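Amorpha-4,11-diene synthase (Artemisia annua, PDB 4GAX) is a sesquiterpene synthase, here an alpha-bisabolol synthase mutant, that probably converts farnesyl diphosphate into its terpene product with loss of diphosphate. Local coordinates at residues A[83-88]-A[123-128]; A[103-108]-A[130-135]; A[62-67]-A[94-99]; A[162-167]-A[179-184]. One frame throughout, in Å; residues are numbered along the deposited sequence.

Contact 1: A[83-88]-A[123-128]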
# COMPACT_ATOMS: atom_id res chain seq x y z
N LEU A 83 3.04 -23.36 4.04
CA LEU A 83 2.68 -23.37 2.63
C LEU A 83 1.91 -22.11 2.27
O LEU A 83 2.15 -21.50 1.22
CB LEU A 83 1.81 -24.59 2.32
CG LEU A 83 1.38 -24.84 0.88
CD1 LEU A 83 2.58 -24.80 -0.05
CD2 LEU A 83 0.71 -26.22 0.80
N VAL A 84 0.98 -21.72 3.15
CA VAL A 84 0.20 -20.50 2.95
C VAL A 84 1.15 -19.32 2.88
O VAL A 84 1.06 -18.48 1.98
CB VAL A 84 -0.84 -20.29 4.09
CG1 VAL A 84 -1.43 -18.89 4.04
CG2 VAL A 84 -1.95 -21.35 4.03
N ASP A 85 2.08 -19.25 3.82
CA ASP A 85 3.07 -18.16 3.83
C ASP A 85 3.87 -18.10 2.52
O ASP A 85 4.15 -17.02 1.98
CB ASP A 85 4.03 -18.37 4.99
CG ASP A 85 5.07 -17.29 5.10
OD1 ASP A 85 4.69 -16.10 5.05
OD2 ASP A 85 6.26 -17.63 5.27
N GLU A 86 4.27 -19.25 2.00
CA GLU A 86 5.08 -19.26 0.79
C GLU A 86 4.25 -18.81 -0.41
O GLU A 86 4.71 -18.02 -1.25
CB GLU A 86 5.65 -20.66 0.57
CG GLU A 86 6.67 -21.03 1.62
CD GLU A 86 7.04 -22.50 1.55
OE1 GLU A 86 6.49 -23.20 0.66
OE2 GLU A 86 7.87 -22.95 2.37
N ILE A 87 3.01 -19.28 -0.47
CA ILE A 87 2.12 -18.85 -1.55
C ILE A 87 1.93 -17.32 -1.50
O ILE A 87 1.96 -16.66 -2.54
CB ILE A 87 0.77 -19.58 -1.47
CG1 ILE A 87 0.97 -21.07 -1.72
CG2 ILE A 87 -0.23 -18.98 -2.47
CD1 ILE A 87 -0.27 -21.94 -1.38
N GLN A 88 1.76 -16.77 -0.30
CA GLN A 88 1.51 -15.34 -0.16
C GLN A 88 2.75 -14.53 -0.54
O GLN A 88 2.66 -13.54 -1.27
CB GLN A 88 1.09 -15.01 1.29
CG GLN A 88 -0.32 -15.47 1.65
CD GLN A 88 -0.65 -15.22 3.13
OE1 GLN A 88 0.24 -15.07 3.96
NE2 GLN A 88 -1.94 -15.18 3.46
N TRP A 123 2.12 -18.42 12.88
CA TRP A 123 0.68 -18.50 13.10
C TRP A 123 0.15 -17.13 13.49
O TRP A 123 -0.85 -16.67 12.95
CB TRP A 123 0.36 -19.53 14.18
CG TRP A 123 -1.03 -19.40 14.75
CD1 TRP A 123 -2.18 -19.91 14.23
CD2 TRP A 123 -1.41 -18.72 15.97
NE1 TRP A 123 -3.26 -19.60 15.04
CE2 TRP A 123 -2.80 -18.86 16.11
CE3 TRP A 123 -0.70 -18.01 16.94
CZ2 TRP A 123 -3.51 -18.33 17.19
CZ3 TRP A 123 -1.39 -17.47 18.01
CH2 TRP A 123 -2.78 -17.64 18.13
N PHE A 124 0.85 -16.47 14.42
CA PHE A 124 0.41 -15.20 14.96
C PHE A 124 0.28 -14.17 13.84
O PHE A 124 -0.73 -13.47 13.73
CB PHE A 124 1.41 -14.73 16.03
CG PHE A 124 1.16 -13.35 16.55
CD1 PHE A 124 0.26 -13.13 17.57
CD2 PHE A 124 1.86 -12.27 16.04
CE1 PHE A 124 0.03 -11.84 18.08
CE2 PHE A 124 1.67 -10.99 16.53
CZ PHE A 124 0.74 -10.77 17.56
N ARG A 125 1.32 -14.07 13.02
CA ARG A 125 1.34 -13.07 11.96
C ARG A 125 0.30 -13.34 10.86
O ARG A 125 -0.39 -12.42 10.42
CB ARG A 125 2.75 -12.96 11.36
CG ARG A 125 2.83 -11.97 10.22
CD ARG A 125 4.26 -11.77 9.74
NE ARG A 125 4.81 -12.98 9.11
CZ ARG A 125 4.45 -13.43 7.91
NH1 ARG A 125 3.53 -12.78 7.20
NH2 ARG A 125 5.01 -14.53 7.41
N LEU A 126 0.19 -14.59 10.43
CA LEU A 126 -0.81 -14.95 9.41
C LEU A 126 -2.23 -14.75 9.91
O LEU A 126 -3.12 -14.33 9.13
CB LEU A 126 -0.63 -16.39 8.93
CG LEU A 126 0.65 -16.81 8.22
CD1 LEU A 126 0.48 -18.26 7.68
CD2 LEU A 126 1.02 -15.85 7.09
N MET A 127 -2.48 -15.06 11.18
CA MET A 127 -3.80 -14.80 11.74
C MET A 127 -4.12 -13.30 11.71
O MET A 127 -5.17 -12.89 11.22
CB MET A 127 -3.91 -15.35 13.17
CG MET A 127 -3.97 -16.88 13.24
SD MET A 127 -5.43 -17.62 12.45
CE MET A 127 -4.75 -18.10 10.88
N ARG A 128 -3.21 -12.47 12.22
CA ARG A 128 -3.46 -11.02 12.28
C ARG A 128 -3.55 -10.41 10.89
O ARG A 128 -4.35 -9.52 10.66
CB ARG A 128 -2.38 -10.30 13.12
CG ARG A 128 -2.59 -10.51 14.63
CD ARG A 128 -1.93 -9.41 15.48
NE ARG A 128 -2.31 -9.56 16.89
CZ ARG A 128 -1.85 -8.79 17.87
NH1 ARG A 128 -1.02 -7.80 17.58
NH2 ARG A 128 -2.21 -9.02 19.14
O HOH W 1 2.87 -14.06 4.38
O HOH W 2 -2.82 -14.21 6.20
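The Arg125 guanidinium is met at its edge: Asp85 OD1 and an ordered water both lie near its plane. On helix 120-129 two further flat groups carry neighbours from their own segment, with Met127 CG lying over one face of the Trp123 indole toward its rim and Phe124 CZ centred over a face of the Arg128 guanidinium. Between the helices, Arg125 NH2 forms a salt bridge to Asp85 OD1 at 2.9 Å, the bond bent modestly, 156° at the hydrogen. The carboxylate is approached from 53° above its own plane, so the two flat groups do not share one plane. Arg125 reaches this position with its side chain extended through CG and CD, CG anti to the backbone N, and then bent at chi3. The edge water gives hydrogen bonds to Asp85 OD1 and to Gln88 OE1, 2.8 Å away, while accepting a longer one of 3.2 Å from Arg125 NH1. A second water accepts from Gln88 NE2 and donates to Leu126 O at 2.9 Å. Leu126 projects between these polar groups, CD2 lying 3.3 Å from Gln88 OE1 and CD1 4.2 Å from Val84 CG1. The helix axes stay 11.2 Å apart and cross at 57°, so long side chains and waters span much of the interface. With two donors on a buried oxygen, Asp85 is likely to remain ionised beside the positive Arg125.

Contact 2: A[103-108]-A[130-135]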
# COMPACT_ATOMS: atom_id res chain seq x y z
N ALA A 103 -8.77 -22.13 4.67
CA ALA A 103 -7.73 -22.76 5.50
C ALA A 103 -7.50 -21.97 6.79
O ALA A 103 -7.53 -22.54 7.87
CB ALA A 103 -6.42 -22.85 4.71
N LEU A 104 -7.28 -20.67 6.66
CA LEU A 104 -7.04 -19.82 7.83
C LEU A 104 -8.27 -19.74 8.73
O LEU A 104 -8.14 -19.68 9.96
CB LEU A 104 -6.58 -18.43 7.40
CG LEU A 104 -5.24 -18.42 6.67
CD1 LEU A 104 -4.83 -16.99 6.32
CD2 LEU A 104 -4.13 -19.09 7.49
N GLN A 105 -9.46 -19.77 8.12
CA GLN A 105 -10.70 -19.80 8.90
C GLN A 105 -10.73 -21.05 9.75
O GLN A 105 -11.09 -21.02 10.94
CB GLN A 105 -11.91 -19.80 7.97
CG GLN A 105 -13.24 -19.78 8.68
CD GLN A 105 -14.40 -20.07 7.74
OE1 GLN A 105 -14.28 -20.91 6.84
NE2 GLN A 105 -15.53 -19.37 7.93
N HIS A 106 -10.37 -22.17 9.12
CA HIS A 106 -10.41 -23.46 9.80
C HIS A 106 -9.35 -23.52 10.90
O HIS A 106 -9.58 -24.09 11.98
CB HIS A 106 -10.19 -24.58 8.80
CG HIS A 106 -10.30 -25.94 9.40
ND1 HIS A 106 -9.19 -26.71 9.71
CD2 HIS A 106 -11.38 -26.67 9.75
CE1 HIS A 106 -9.59 -27.85 10.23
NE2 HIS A 106 -10.91 -27.86 10.26
N ILE A 107 -8.19 -22.93 10.64
CA ILE A 107 -7.13 -22.84 11.65
C ILE A 107 -7.61 -22.01 12.84
O ILE A 107 -7.43 -22.39 14.00
CB ILE A 107 -5.84 -22.20 11.08
CG1 ILE A 107 -5.23 -23.10 10.01
CG2 ILE A 107 -4.80 -22.00 12.19
CD1 ILE A 107 -4.92 -24.50 10.50
N TYR A 108 -8.24 -20.88 12.53
CA TYR A 108 -8.75 -20.01 13.58
C TYR A 108 -9.84 -20.72 14.39
O TYR A 108 -9.83 -20.67 15.63
CB TYR A 108 -9.24 -18.66 13.03
CG TYR A 108 -9.57 -17.68 14.13
CD1 TYR A 108 -8.57 -17.20 14.97
CD2 TYR A 108 -10.88 -17.27 14.37
CE1 TYR A 108 -8.87 -16.32 16.01
CE2 TYR A 108 -11.18 -16.38 15.40
CZ TYR A 108 -10.17 -15.91 16.21
OH TYR A 108 -10.46 -15.04 17.24
N GLN A 130 -4.80 -11.82 8.44
CA GLN A 130 -6.13 -12.23 7.98
C GLN A 130 -7.23 -11.44 8.68
O GLN A 130 -8.41 -11.51 8.33
CB GLN A 130 -6.29 -13.75 8.18
CG GLN A 130 -7.50 -14.39 7.50
CD GLN A 130 -7.41 -14.40 5.98
OE1 GLN A 130 -6.39 -14.02 5.40
NE2 GLN A 130 -8.49 -14.84 5.34
N GLY A 131 -6.84 -10.64 9.67
CA GLY A 131 -7.81 -9.84 10.39
C GLY A 131 -8.24 -10.43 11.72
O GLY A 131 -9.10 -9.87 12.39
N TYR A 132 -7.67 -11.58 12.11
CA TYR A 132 -8.03 -12.18 13.40
C TYR A 132 -7.15 -11.59 14.50
O TYR A 132 -5.93 -11.80 14.49
CB TYR A 132 -7.87 -13.70 13.40
CG TYR A 132 -8.71 -14.43 12.38
CD1 TYR A 132 -8.12 -15.16 11.36
CD2 TYR A 132 -10.10 -14.40 12.46
CE1 TYR A 132 -8.90 -15.84 10.41
CE2 TYR A 132 -10.88 -15.07 11.52
CZ TYR A 132 -10.28 -15.79 10.50
OH TYR A 132 -11.06 -16.46 9.58
N PHE A 133 -7.76 -10.88 15.45
CA PHE A 133 -7.01 -10.19 16.51
C PHE A 133 -6.59 -11.19 17.59
O PHE A 133 -6.98 -11.10 18.76
CB PHE A 133 -7.87 -9.07 17.10
CG PHE A 133 -7.09 -7.99 17.81
CD1 PHE A 133 -7.67 -6.74 18.04
CD2 PHE A 133 -5.80 -8.20 18.27
CE1 PHE A 133 -6.98 -5.73 18.70
CE2 PHE A 133 -5.10 -7.20 18.94
CZ PHE A 133 -5.70 -5.97 19.16
N VAL A 134 -5.79 -12.16 17.17
CA VAL A 134 -5.18 -13.15 18.05
C VAL A 134 -4.29 -12.43 19.07
O VAL A 134 -3.72 -11.39 18.76
CB VAL A 134 -4.35 -14.09 17.16
CG1 VAL A 134 -3.01 -14.40 17.77
CG2 VAL A 134 -5.17 -15.34 16.79
N THR A 135 -4.18 -12.96 20.29
CA THR A 135 -3.40 -12.25 21.31
C THR A 135 -1.91 -12.66 21.37
O THR A 135 -1.48 -13.60 20.70
CB THR A 135 -4.02 -12.44 22.69
OG1 THR A 135 -3.68 -11.34 23.54
CG2 THR A 135 -3.50 -13.69 23.29
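A Schellman motif closes helix 120-129 in the all-helical N-terminal domain, and the loop that follows is laid along helix 97-111. Gly131 makes the turn with a phi of 100°, a conformation in which a CB would be jammed against the carbonyl O of Gln130. Tyr132 then turns its ring back onto Tyr108. The two rings come from opposite directions and form an offset stack, centroids 4.1 Å apart and planes only 9° from parallel, with Tyr108 CD2 and Tyr132 CD2 3.5 Å from each other. The overlap is reciprocal: Tyr108 CB lies 3.9 Å from the centroid of the Tyr132 ring, 12° off its normal, while Tyr132 CB sits over the face of Tyr108. Val134 completes the surround, its CG2 touching Tyr108 CE1 at the ring edge at 3.9 Å. Its N-H returns to Tyr132 O at 2.7 Å in an inverse gamma turn centred on Phe133, which bends the loop so that Tyr132 and Val134 both meet Tyr108. One helical turn earlier, Leu104 CD1 packs against the bent Gln130 side chain, 3.5 Å from OE1; the other end of that amide, NE2, is hydrogen-bonded to Asp101. The hydroxyl of Tyr132 ends against the helix backbone, OH lying 3.4 Å from Gln105 CA.

Contact 3: A[62-67]-A[94-99]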
# COMPACT_ATOMS: atom_id res chain seq x y z
N GLU A 62 -2.05 -29.03 -8.58
CA GLU A 62 -1.09 -29.65 -7.67
C GLU A 62 -1.04 -28.86 -6.37
O GLU A 62 -0.99 -29.43 -5.28
CB GLU A 62 0.31 -29.68 -8.29
CG GLU A 62 0.43 -30.43 -9.59
CD GLU A 62 1.86 -30.49 -10.10
OE1 GLU A 62 2.78 -30.64 -9.25
OE2 GLU A 62 2.08 -30.36 -11.32
N VAL A 63 -1.06 -27.53 -6.48
CA VAL A 63 -1.04 -26.68 -5.29
C VAL A 63 -2.33 -26.78 -4.47
O VAL A 63 -2.30 -26.77 -3.24
CB VAL A 63 -0.76 -25.20 -5.66
CG1 VAL A 63 -0.80 -24.30 -4.41
CG2 VAL A 63 0.61 -25.09 -6.35
N ARG A 64 -3.47 -26.88 -5.15
CA ARG A 64 -4.72 -27.08 -4.41
C ARG A 64 -4.63 -28.36 -3.59
O ARG A 64 -5.01 -28.37 -2.42
CB ARG A 64 -5.92 -27.15 -5.34
CG ARG A 64 -6.24 -25.82 -5.94
CD ARG A 64 -7.58 -25.83 -6.63
NE ARG A 64 -7.83 -24.53 -7.24
CZ ARG A 64 -7.74 -24.28 -8.54
NH1 ARG A 64 -7.45 -25.26 -9.39
NH2 ARG A 64 -7.98 -23.05 -8.99
N GLN A 65 -4.11 -29.42 -4.21
CA GLN A 65 -3.98 -30.70 -3.53
C GLN A 65 -3.03 -30.63 -2.33
O GLN A 65 -3.28 -31.26 -1.30
CB GLN A 65 -3.53 -31.77 -4.53
CG GLN A 65 -3.19 -33.12 -3.91
CD GLN A 65 -4.41 -33.88 -3.41
OE1 GLN A 65 -5.55 -33.43 -3.57
NE2 GLN A 65 -4.18 -35.04 -2.80
N LEU A 66 -1.95 -29.86 -2.45
CA LEU A 66 -1.03 -29.65 -1.33
C LEU A 66 -1.74 -29.01 -0.14
O LEU A 66 -1.55 -29.43 1.00
CB LEU A 66 0.13 -28.75 -1.76
CG LEU A 66 1.15 -29.32 -2.73
CD1 LEU A 66 2.23 -28.29 -3.02
CD2 LEU A 66 1.75 -30.61 -2.19
N LEU A 67 -2.54 -27.99 -0.42
CA LEU A 67 -3.25 -27.28 0.63
C LEU A 67 -4.27 -28.20 1.27
O LEU A 67 -4.42 -28.23 2.49
CB LEU A 67 -3.93 -26.03 0.04
CG LEU A 67 -2.99 -24.90 -0.37
CD1 LEU A 67 -3.75 -23.91 -1.28
CD2 LEU A 67 -2.48 -24.19 0.87
N TYR A 94 -3.62 -14.73 -4.86
CA TYR A 94 -4.85 -14.46 -5.63
C TYR A 94 -5.33 -15.65 -6.44
O TYR A 94 -6.48 -15.69 -6.85
CB TYR A 94 -4.68 -13.26 -6.57
CG TYR A 94 -3.61 -13.46 -7.62
CD1 TYR A 94 -3.92 -14.00 -8.87
CD2 TYR A 94 -2.29 -13.09 -7.37
CE1 TYR A 94 -2.93 -14.18 -9.83
CE2 TYR A 94 -1.30 -13.27 -8.33
CZ TYR A 94 -1.63 -13.81 -9.55
OH TYR A 94 -0.64 -13.98 -10.49
N LEU A 95 -4.44 -16.62 -6.68
CA LEU A 95 -4.85 -17.85 -7.37
C LEU A 95 -5.60 -18.79 -6.44
O LEU A 95 -6.33 -19.66 -6.89
CB LEU A 95 -3.64 -18.59 -7.93
CG LEU A 95 -2.84 -17.89 -9.04
CD1 LEU A 95 -1.74 -18.83 -9.49
CD2 LEU A 95 -3.75 -17.54 -10.21
N PHE A 96 -5.43 -18.61 -5.13
CA PHE A 96 -5.99 -19.54 -4.15
C PHE A 96 -6.72 -18.83 -3.02
O PHE A 96 -6.59 -19.21 -1.84
CB PHE A 96 -4.85 -20.39 -3.58
CG PHE A 96 -4.02 -21.06 -4.64
CD1 PHE A 96 -4.50 -22.17 -5.30
CD2 PHE A 96 -2.78 -20.56 -4.99
CE1 PHE A 96 -3.74 -22.81 -6.29
CE2 PHE A 96 -2.01 -21.18 -5.98
CZ PHE A 96 -2.50 -22.31 -6.63
N GLU A 97 -7.48 -17.81 -3.38
CA GLU A 97 -8.17 -16.95 -2.42
C GLU A 97 -9.09 -17.76 -1.54
O GLU A 97 -9.01 -17.69 -0.30
CB GLU A 97 -8.99 -15.89 -3.17
CG GLU A 97 -8.94 -14.53 -2.53
CD GLU A 97 -7.55 -13.91 -2.59
OE1 GLU A 97 -7.16 -13.41 -3.67
OE2 GLU A 97 -6.84 -13.93 -1.56
N GLN A 98 -9.98 -18.53 -2.17
CA GLN A 98 -10.94 -19.32 -1.41
C GLN A 98 -10.22 -20.35 -0.55
O GLN A 98 -10.58 -20.56 0.61
CB GLN A 98 -11.96 -19.99 -2.33
CG GLN A 98 -13.21 -20.53 -1.60
CD GLN A 98 -12.96 -21.87 -0.93
OE1 GLN A 98 -12.07 -22.63 -1.34
NE2 GLN A 98 -13.75 -22.18 0.11
N GLU A 99 -9.21 -20.99 -1.12
CA GLU A 99 -8.52 -22.08 -0.41
C GLU A 99 -7.80 -21.54 0.82
O GLU A 99 -7.86 -22.15 1.89
CB GLU A 99 -7.53 -22.81 -1.33
CG GLU A 99 -8.19 -23.64 -2.42
CD GLU A 99 -8.55 -22.83 -3.66
OE1 GLU A 99 -8.41 -21.58 -3.66
OE2 GLU A 99 -8.99 -23.45 -4.66
O HOH W 3 -8.08 -21.77 -6.71
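Arg64 places CG anti to its carbonyl carbon (chi1 -71°) and runs extended to NE, whereas Glu99 folds at chi2 (84°), so that its carboxylate swings beside the arginine. Arg64 NE then forms a salt bridge with Glu99 OE2 at 3.0 Å. The bond is far from straight, 139° at the hydrogen, and comes in from well above the carboxylate plane, although OE2 itself lies close to the guanidinium plane. An ordered water at the same edge accepts from Arg64 NH2 at 2.6 Å and donates both to Leu95 O, 2.7 Å away, and to Glu99 OE2, so OE2 takes two donors. An alanine here in place of Arg64 would remove the NE and NH2 donors and would probably leave Glu99 and the water less firmly held. Beneath the polar group lies Phe96, its ring between two aliphatic groups: Val63 CG1 presses on one face, 3.4 Å from Phe96 CZ, and Leu95 CB lies over the other. Arg64 CG touches the ring edge, 3.9 Å from Phe96 CE1. A turn after Val63, Leu67 reaches past the ring with CD1, which comes 3.9 Å from Glu99 CB. Val63 and Leu67 also pack on Ile87 and Leu83 of helix 77-89. Phe96 occupies the N-cap position of helix 97-111, so helix 52-71 meets that helix at its very start. Apolar residues one turn apart facing inward, bordered by a partly exposed ion pair, are the pattern of amphipathic helices in an all-helical bundle such as the N-terminal domain of plant terpene synthases.

Contact 4: A[162-167]-A[179-184]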
# COMPACT_ATOMS: atom_id res chain seq x y z
N GLU A 162 11.09 -15.47 11.90
CA GLU A 162 9.63 -15.52 12.00
C GLU A 162 9.13 -14.67 13.15
O GLU A 162 8.06 -14.04 13.07
CB GLU A 162 9.12 -16.97 12.17
CG GLU A 162 9.24 -17.84 10.92
CD GLU A 162 8.68 -19.26 11.14
OE1 GLU A 162 8.44 -19.65 12.31
OE2 GLU A 162 8.48 -19.98 10.13
N LEU A 163 9.89 -14.65 14.24
CA LEU A 163 9.49 -13.87 15.41
C LEU A 163 9.62 -12.38 15.12
O LEU A 163 8.73 -11.58 15.46
CB LEU A 163 10.36 -14.25 16.62
CG LEU A 163 10.20 -13.38 17.87
CD1 LEU A 163 8.77 -13.43 18.42
CD2 LEU A 163 11.21 -13.85 18.93
N TYR A 164 10.72 -12.01 14.47
CA TYR A 164 10.92 -10.62 14.07
C TYR A 164 9.74 -10.15 13.21
O TYR A 164 9.15 -9.09 13.46
CB TYR A 164 12.25 -10.48 13.33
CG TYR A 164 12.41 -9.15 12.62
CD1 TYR A 164 12.86 -8.02 13.30
CD2 TYR A 164 12.10 -9.03 11.27
CE1 TYR A 164 12.99 -6.77 12.62
CE2 TYR A 164 12.23 -7.80 10.59
CZ TYR A 164 12.67 -6.69 11.27
OH TYR A 164 12.80 -5.49 10.58
N GLU A 165 9.38 -10.94 12.21
CA GLU A 165 8.29 -10.55 11.33
C GLU A 165 6.98 -10.40 12.09
O GLU A 165 6.20 -9.47 11.80
CB GLU A 165 8.13 -11.52 10.14
CG GLU A 165 9.36 -11.65 9.25
CD GLU A 165 9.66 -10.39 8.44
OE1 GLU A 165 9.00 -9.35 8.66
OE2 GLU A 165 10.57 -10.43 7.57
N ALA A 166 6.73 -11.28 13.05
CA ALA A 166 5.52 -11.17 13.88
C ALA A 166 5.42 -9.83 14.64
O ALA A 166 4.31 -9.28 14.83
CB ALA A 166 5.44 -12.32 14.86
N THR A 167 6.57 -9.29 15.06
CA THR A 167 6.58 -8.05 15.85
C THR A 167 5.98 -6.89 15.06
O THR A 167 5.44 -5.96 15.64
CB THR A 167 8.00 -7.64 16.33
OG1 THR A 167 8.80 -7.25 15.20
CG2 THR A 167 8.68 -8.80 17.07
N ASP A 179 9.68 -6.20 23.32
CA ASP A 179 10.86 -6.95 23.76
C ASP A 179 11.41 -7.84 22.65
O ASP A 179 12.62 -7.88 22.42
CB ASP A 179 10.50 -7.82 24.98
CG ASP A 179 10.31 -7.00 26.24
OD1 ASP A 179 10.61 -5.78 26.22
OD2 ASP A 179 9.87 -7.57 27.27
N ALA A 180 10.52 -8.54 21.96
CA ALA A 180 10.95 -9.47 20.92
C ALA A 180 11.61 -8.74 19.76
O ALA A 180 12.50 -9.27 19.10
CB ALA A 180 9.78 -10.33 20.43
N LEU A 181 11.17 -7.50 19.51
CA LEU A 181 11.72 -6.73 18.41
C LEU A 181 13.17 -6.36 18.71
O LEU A 181 14.06 -6.51 17.87
CB LEU A 181 10.89 -5.47 18.14
CG LEU A 181 11.46 -4.54 17.05
CD1 LEU A 181 11.73 -5.32 15.74
CD2 LEU A 181 10.53 -3.36 16.76
N VAL A 182 13.42 -5.91 19.94
CA VAL A 182 14.78 -5.56 20.36
C VAL A 182 15.70 -6.79 20.32
O VAL A 182 16.82 -6.72 19.82
CB VAL A 182 14.78 -4.94 21.78
CG1 VAL A 182 16.20 -4.79 22.31
CG2 VAL A 182 14.07 -3.59 21.75
N PHE A 183 15.20 -7.91 20.82
CA PHE A 183 15.95 -9.17 20.88
C PHE A 183 16.32 -9.67 19.47
O PHE A 183 17.49 -9.87 19.15
CB PHE A 183 15.11 -10.21 21.66
CG PHE A 183 15.72 -11.59 21.72
CD1 PHE A 183 16.72 -11.89 22.64
CD2 PHE A 183 15.26 -12.59 20.88
CE1 PHE A 183 17.27 -13.16 22.69
CE2 PHE A 183 15.81 -13.87 20.93
CZ PHE A 183 16.81 -14.15 21.84
N THR A 184 15.32 -9.83 18.62
CA THR A 184 15.56 -10.35 17.28
C THR A 184 16.44 -9.42 16.45
O THR A 184 17.34 -9.89 15.75
CB THR A 184 14.26 -10.63 16.53
OG1 THR A 184 13.49 -9.43 16.47
CG2 THR A 184 13.44 -11.70 17.27
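Ala180 O is gripped by two donors, both from Thr184: the hydroxyl OG1 at 2.8 Å, in the carbonyl plane on a lone pair, and the backbone N at 2.9 Å. Thr184 can do this because OG1 stands between its backbone N and carbonyl carbon (chi1 58°). Thr167 holds OG1 likewise but bonds three residues back, donating to Tyr164 O at 2.6 Å. With the hydroxyls so turned, the threonine methyls face across. Thr184 CG2 meets Leu163 CD2 at 3.5 Å, and Thr167 CG2 lies near Ala180 CB, which also touches Leu163 CD1. Tyr164 lies alongside Leu181, its CE1 3.7 Å from CD1, and turns a ring edge to Thr184 OG1; its own hydroxyl bonds to Ala209 O. An alanine in place of Thr167 would remove OG1 and CG2, and would probably loosen the packing on Leu181 and Ala180 while costing Tyr164 O its shortest donor here. The small Ala180 and threonine side chains go with axes 8.8 Å apart, running at 137°. No hydrogen bond joins the two segments: each threonine satisfies its hydroxyl on its own helix, so cohesion between them comes from buried van der Waals packing.

How the contacts relate
Contact 3 comes first, closing the chain from helix 52-71 over helix 77-89 onto the start of helix 97-111. Contact 1 opens inside that loop, at 83-88, and closes beyond it at 123-128, so the two cross; they touch where Leu83 also meets Leu66. Contact 2 opens after contact 3 has closed, on the same helix 97-111, and crosses contact 1 by ending at 130-135, where Arg128 NH2 probably hydrogen-bonds to Val134 O. Contact 4 follows in series, joining helices 157-167 and 175-194; it touches contact 1 where Arg125 and Phe124 rest against 165-166. None nests. Contacts 3 and 1 each skip one helix, contact 2 joins a helix to a loop, and contact 4 pairs two neighbouring helices of the N-terminal domain.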